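Local structure of RNase III inhibitor (5M3I) at residues P50-A55 and K82-F87; L27-N32 and K39-Q44. The protein is a macro domain protein, with an alpha/beta fold in which helices pack against a mixed beta-sheet. One frame throughout, in Å; residues are numbered along the deposited sequence.

Interaction 1. Residues P50-A55 and K82-F87; sequences PEMFTA and KHIINF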
loop_
_atom_site.group_PDB
_atom_site.type_symbol
_atom_site.label_atom_id
_atom_site.label_comp_id
_atom_site.label_asym_id
_atom_site.label_seq_id
_atom_site.Cartn_x
_atom_site.Cartn_y
_atom_site.Cartn_z
ATOM N N PRO A 50 2.677 -12.375 9.629
ATOM C CA PRO A 50 1.749 -12.438 10.777
ATOM C C PRO A 50 2.025 -11.427 11.905
ATOM O O PRO A 50 1.088 -10.954 12.566
ATOM C CB PRO A 50 1.910 -13.879 11.280
ATOM C CG PRO A 50 3.263 -14.320 10.774
ATOM C CD PRO A 50 3.410 -13.638 9.438
ATOM N N GLU A 51 3.296 -11.093 12.105
ATOM C CA GLU A 51 3.707 -10.112 13.134
ATOM C C GLU A 51 3.275 -8.728 12.748
ATOM O O GLU A 51 2.775 -7.973 13.584
ATOM C CB GLU A 51 5.228 -10.166 13.374
ATOM C CG GLU A 51 5.655 -11.514 13.949
ATOM C CD GLU A 51 7.064 -11.523 14.514
ATOM O OE1 GLU A 51 8.026 -11.607 13.718
ATOM O OE2 GLU A 51 7.204 -11.480 15.759
ATOM N N MET A 52 3.445 -8.421 11.464
ATOM C CA MET A 52 2.913 -7.196 10.867
ATOM C C MET A 52 1.423 -7.092 11.143
ATOM O O MET A 52 0.955 -6.055 11.647
ATOM C CB MET A 52 3.178 -7.174 9.368
ATOM C CG MET A 52 2.675 -5.939 8.641
ATOM S SD MET A 52 0.940 -5.953 8.181
ATOM C CE MET A 52 0.981 -7.111 6.811
ATOM N N PHE A 53 0.662 -8.159 10.882
ATOM C CA PHE A 53 -0.798 -8.102 11.141
ATOM C C PHE A 53 -1.133 -7.825 12.590
ATOM O O PHE A 53 -2.065 -7.055 12.889
ATOM C CB PHE A 53 -1.525 -9.382 10.689
ATOM C CG PHE A 53 -2.967 -9.426 11.097
ATOM C CD1 PHE A 53 -3.921 -8.718 10.392
ATOM C CD2 PHE A 53 -3.373 -10.160 12.219
ATOM C CE1 PHE A 53 -5.253 -8.744 10.767
ATOM C CE2 PHE A 53 -4.716 -10.194 12.607
ATOM C CZ PHE A 53 -5.663 -9.482 11.872
ATOM N N THR A 54 -0.427 -8.512 13.486
ATOM C CA THR A 54 -0.647 -8.366 14.923
ATOM C C THR A 54 -0.419 -6.919 15.301
ATOM O O THR A 54 -1.176 -6.382 16.104
ATOM C CB THR A 54 0.304 -9.257 15.752
ATOM O OG1 THR A 54 0.171 -10.625 15.338
ATOM C CG2 THR A 54 0.011 -9.152 17.259
ATOM N N ALA A 55 0.612 -6.289 14.728
ATOM C CA ALA A 55 0.889 -4.881 15.036
ATOM C C ALA A 55 -0.214 -3.967 14.502
ATOM O O ALA A 55 -0.735 -3.124 15.239
ATOM C CB ALA A 55 2.240 -4.475 14.493
ATOM N N LYS A 82 11.952 -4.763 2.869
ATOM C CA LYS A 82 12.251 -4.292 4.227
ATOM C C LYS A 82 11.064 -3.666 4.909
ATOM O O LYS A 82 10.987 -3.714 6.117
ATOM C CB LYS A 82 13.406 -3.255 4.223
ATOM C CG LYS A 82 14.695 -3.679 3.503
ATOM C CD LYS A 82 15.344 -4.958 4.056
ATOM C CE LYS A 82 16.675 -5.258 3.315
ATOM N NZ LYS A 82 16.435 -5.865 1.978
ATOM N N HIS A 83 10.133 -3.077 4.142
ATOM C CA HIS A 83 8.980 -2.372 4.696
ATOM C C HIS A 83 7.668 -2.802 4.062
ATOM O O HIS A 83 7.584 -2.993 2.850
ATOM C CB HIS A 83 9.108 -0.869 4.476
ATOM C CG HIS A 83 10.360 -0.284 5.040
ATOM N ND1 HIS A 83 10.530 -0.059 6.391
ATOM C CD2 HIS A 83 11.504 0.114 4.443
ATOM C CE1 HIS A 83 11.728 0.445 6.602
ATOM N NE2 HIS A 83 12.332 0.565 5.434
ATOM N N ILE A 84 6.645 -2.918 4.893
ATOM C CA ILE A 84 5.286 -3.032 4.443
ATOM C C ILE A 84 4.610 -1.727 4.771
ATOM O O ILE A 84 4.542 -1.332 5.943
ATOM C CB ILE A 84 4.500 -4.160 5.180
ATOM C CG1 ILE A 84 5.284 -5.466 5.210
ATOM C CG2 ILE A 84 3.121 -4.334 4.546
ATOM C CD1 ILE A 84 5.746 -5.937 3.864
ATOM N N ILE A 85 4.091 -1.064 3.742
ATOM C CA ILE A 85 3.373 0.194 3.886
ATOM C C ILE A 85 1.899 -0.123 3.717
ATOM O O ILE A 85 1.422 -0.397 2.615
ATOM C CB ILE A 85 3.829 1.198 2.850
ATOM C CG1 ILE A 85 5.346 1.381 2.939
ATOM C CG2 ILE A 85 3.111 2.520 3.061
ATOM C CD1 ILE A 85 5.947 2.193 1.808
ATOM N N ASN A 86 1.174 -0.113 4.830
ATOM C CA ASN A 86 -0.249 -0.390 4.818
ATOM C C ASN A 86 -0.975 0.898 4.543
ATOM O O ASN A 86 -0.964 1.806 5.354
ATOM C CB ASN A 86 -0.688 -0.979 6.140
ATOM C CG ASN A 86 -0.074 -2.343 6.384
ATOM O OD1 ASN A 86 -0.514 -3.337 5.811
ATOM N ND2 ASN A 86 0.918 -2.409 7.276
ATOM N N PHE A 87 -1.611 0.963 3.380
ATOM C CA PHE A 87 -2.281 2.175 2.863
ATOM C C PHE A 87 -3.774 2.018 3.109
ATOM O O PHE A 87 -4.401 1.122 2.544
ATOM C CB PHE A 87 -1.991 2.217 1.367
ATOM C CG PHE A 87 -2.395 3.445 0.669
ATOM C CD1 PHE A 87 -3.704 3.891 0.721
ATOM C CD2 PHE A 87 -1.478 4.149 -0.060
ATOM C CE1 PHE A 87 -4.065 5.030 0.069
ATOM C CE2 PHE A 87 -1.821 5.323 -0.671
ATOM C CZ PHE A 87 -3.140 5.736 -0.647
#

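Interaction 2. Residues L27-N32 and K39-Q44; sequences LVNTVN and KGIALQ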
loop_
_atom_site.group_PDB
_atom_site.type_symbol
_atom_site.label_atom_id
_atom_site.label_comp_id
_atom_site.label_asym_id
_atom_site.label_seq_id
_atom_site.Cartn_x
_atom_site.Cartn_y
_atom_site.Cartn_z
ATOM N N LEU A 27 6.730 -2.906 -0.018
ATOM C CA LEU A 27 5.480 -3.338 -0.633
ATOM C C LEU A 27 4.363 -2.546 -0.024
ATOM O O LEU A 27 4.353 -2.363 1.189
ATOM C CB LEU A 27 5.240 -4.810 -0.353
ATOM C CG LEU A 27 6.346 -5.788 -0.720
ATOM C CD1 LEU A 27 5.928 -7.181 -0.279
ATOM C CD2 LEU A 27 6.588 -5.768 -2.209
ATOM N N VAL A 28 3.418 -2.093 -0.848
ATOM C CA VAL A 28 2.190 -1.478 -0.361
ATOM C C VAL A 28 1.009 -2.469 -0.284
ATOM O O VAL A 28 0.743 -3.245 -1.201
ATOM C CB VAL A 28 1.789 -0.303 -1.220
ATOM C CG1 VAL A 28 0.498 0.325 -0.697
ATOM C CG2 VAL A 28 2.906 0.723 -1.280
ATOM N N ASN A 29 0.348 -2.465 0.858
ATOM C CA ASN A 29 -0.831 -3.250 1.128
ATOM C C ASN A 29 -2.023 -2.266 1.261
ATOM O O ASN A 29 -1.819 -1.107 1.594
ATOM C CB ASN A 29 -0.604 -4.016 2.427
ATOM C CG ASN A 29 -1.739 -4.964 2.784
ATOM O OD1 ASN A 29 -2.539 -5.355 1.943
ATOM N ND2 ASN A 29 -1.825 -5.304 4.062
ATOM N N THR A 30 -3.231 -2.709 0.919
ATOM C CA THR A 30 -4.442 -1.892 1.030
ATOM C C THR A 30 -5.224 -2.420 2.200
ATOM O O THR A 30 -5.512 -3.630 2.255
ATOM C CB THR A 30 -5.338 -1.964 -0.230
ATOM O OG1 THR A 30 -5.514 -3.315 -0.655
ATOM C CG2 THR A 30 -4.663 -1.222 -1.359
ATOM N N VAL A 31 -5.563 -1.532 3.127
ATOM C CA VAL A 31 -6.215 -1.935 4.366
ATOM C C VAL A 31 -7.402 -1.058 4.720
ATOM O O VAL A 31 -7.580 0.041 4.181
ATOM C CB VAL A 31 -5.251 -1.902 5.578
ATOM C CG1 VAL A 31 -4.102 -2.842 5.346
ATOM C CG2 VAL A 31 -4.738 -0.500 5.875
ATOM N N ASN A 32 -8.219 -1.612 5.618
ATOM C CA ASN A 32 -9.239 -0.897 6.321
ATOM C C ASN A 32 -8.707 -0.479 7.705
ATOM O O ASN A 32 -7.631 -0.927 8.105
ATOM C CB ASN A 32 -10.512 -1.759 6.470
ATOM C CG ASN A 32 -10.283 -3.047 7.221
ATOM O OD1 ASN A 32 -9.993 -3.059 8.433
ATOM N ND2 ASN A 32 -10.403 -4.177 6.495
ATOM N N LYS A 39 -9.757 -10.626 3.101
ATOM C CA LYS A 39 -9.753 -11.096 1.713
ATOM C C LYS A 39 -8.758 -10.304 0.869
ATOM O O LYS A 39 -8.165 -9.344 1.330
ATOM C CB LYS A 39 -11.177 -11.032 1.121
ATOM C CG LYS A 39 -11.709 -9.615 0.986
ATOM C CD LYS A 39 -13.080 -9.546 0.333
ATOM C CE LYS A 39 -13.586 -8.100 0.379
ATOM N NZ LYS A 39 -14.808 -7.875 -0.447
ATOM N N GLY A 40 -8.614 -10.728 -0.379
ATOM C CA GLY A 40 -7.835 -10.032 -1.367
ATOM C C GLY A 40 -6.377 -9.981 -0.963
ATOM O O GLY A 40 -5.864 -10.876 -0.280
ATOM N N ILE A 41 -5.709 -8.945 -1.406
ATOM C CA ILE A 41 -4.253 -8.876 -1.246
ATOM C C ILE A 41 -3.877 -8.737 0.234
ATOM O O ILE A 41 -2.912 -9.298 0.678
ATOM C CB ILE A 41 -3.645 -7.786 -2.154
ATOM C CG1 ILE A 41 -2.154 -8.041 -2.332
ATOM C CG2 ILE A 41 -3.914 -6.391 -1.601
ATOM C CD1 ILE A 41 -1.555 -7.288 -3.509
ATOM N N ALA A 42 -4.714 -8.072 1.005
ATOM C CA ALA A 42 -4.513 -7.961 2.463
ATOM C C ALA A 42 -4.462 -9.320 3.157
ATOM O O ALA A 42 -3.608 -9.551 4.017
ATOM C CB ALA A 42 -5.570 -7.079 3.094
ATOM N N LEU A 43 -5.323 -10.247 2.739
ATOM C CA LEU A 43 -5.248 -11.609 3.279
ATOM C C LEU A 43 -3.879 -12.210 3.009
ATOM O O LEU A 43 -3.290 -12.830 3.895
ATOM C CB LEU A 43 -6.341 -12.511 2.712
ATOM C CG LEU A 43 -6.378 -13.967 3.225
ATOM C CD1 LEU A 43 -6.521 -14.046 4.750
ATOM C CD2 LEU A 43 -7.529 -14.710 2.547
ATOM N N GLN A 44 -3.372 -12.051 1.782
ATOM C CA GLN A 44 -2.062 -12.610 1.434
ATOM C C GLN A 44 -0.975 -11.975 2.295
ATOM O O GLN A 44 -0.086 -12.651 2.768
ATOM C CB GLN A 44 -1.775 -12.436 -0.057
ATOM C CG GLN A 44 -2.734 -13.282 -0.917
ATOM C CD GLN A 44 -2.684 -14.780 -0.577
ATOM O OE1 GLN A 44 -1.737 -15.467 -0.938
ATOM N NE2 GLN A 44 -3.693 -15.287 0.121
#

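Interaction 1. Residues P50-A55 and K82-F87
In the helix-on-sheet layer of the macro domain, M52 of helix 50-61 reaches I84 and N86, alternate residues of strand 83-88 that direct their side chains to the same face. M52 alone of its segment makes the contact. Its CG stands anti to the backbone N (chi1 -180°), and bends at the next two torsions bring the sulfur up to the outer end of the N86 amide, between OD1 and ND2, and set the methyl against I84. The thioether crosses the isoleucine side chain at about a right angle, with M52 CE 4.2 Å from I84 CG2. F45 of the preceding helix 40-48 touches both M52 and I84, so this apolar patch is shared by two helices.

The sulfur accepts a weak hydrogen bond, M52 SD lying 3.7 Å from N86 ND2 with an N-H...S angle of 147°. Stronger partners fix the amide: N86 OD1 accepts from N29 ND2 of adjacent strand 26-31, and N86 ND2 donates to F71 O of adjacent strand 71-74. Within the first turn of the helix, P50 O takes two bonds from opposite faces of its carbonyl plane, one from T54 N and one from T54 OG1 at 2.9 Å.

Interaction 2. Residues L27-N32 and K39-Q44
N29 and T30 of strand 26-31 meet I41 and A42 at the start of helix 40-48. The side chain of N29 leaves the strand with CG anti to the backbone N (chi1 -176°), which brings the amide up to A42. CB itself makes no close approach to the helical segment, and contact begins at CG, 4.1 Å from A42 CA. Beyond it the amide divides. N29 OD1 presses on the helix backbone, 3.3 Å from A42 CA, and also meets the A42 methyl, with OD1 to CB at 3.7 Å. I41 CG2 flanks the same oxygen. OD1 is buried here with no hydrogen-bond partner in the model; even A42 N, 3.6 Å from N29 OD1, makes none. N29 ND2 is differently placed: its bond to N86 on the adjacent strand limits how the group can turn. F45 and M37 also touch the N29 side chain.

One residue on, T30 offers both side chain and backbone. T30 OG1 touches I41 CG2 at 3.6 Å, the two side chains crossing at about a right angle, while the A42 methyl rests against T30 O, O to CB also 3.6 Å. The small side chain of A42 is consistent with the close approach of the helix, the segment axes coming within 7.3 Å at an angle of 120° between their N-to-C directions. The two segments share packing contacts and no hydrogen bonds. The packing folds the helix back beside the end of the strand it follows, a short strand-loop-helix unit within the alpha/beta fold of the macro domain.

Overall arrangement
Both segments of interaction 2 precede those of interaction 1 along the chain; the centres of the two contacts lie 10 Å apart. Both set helices on one sheet: helices 40-48 and 50-61 follow each other directly, and strands 26-31 and 83-88 are parallel neighbours within the sheet. The strands are tied by probable backbone hydrogen bonds, F87 N to N29 O at 2.7 Å and I85 N to L27 O at 2.9 Å. V31 packs on N86 across the same pair, and F45 is a common neighbour of both contacts. The two helices therefore form a layer packed on neighbouring strands of the macro domain sheet, although strand 71-74 intervenes in sequence.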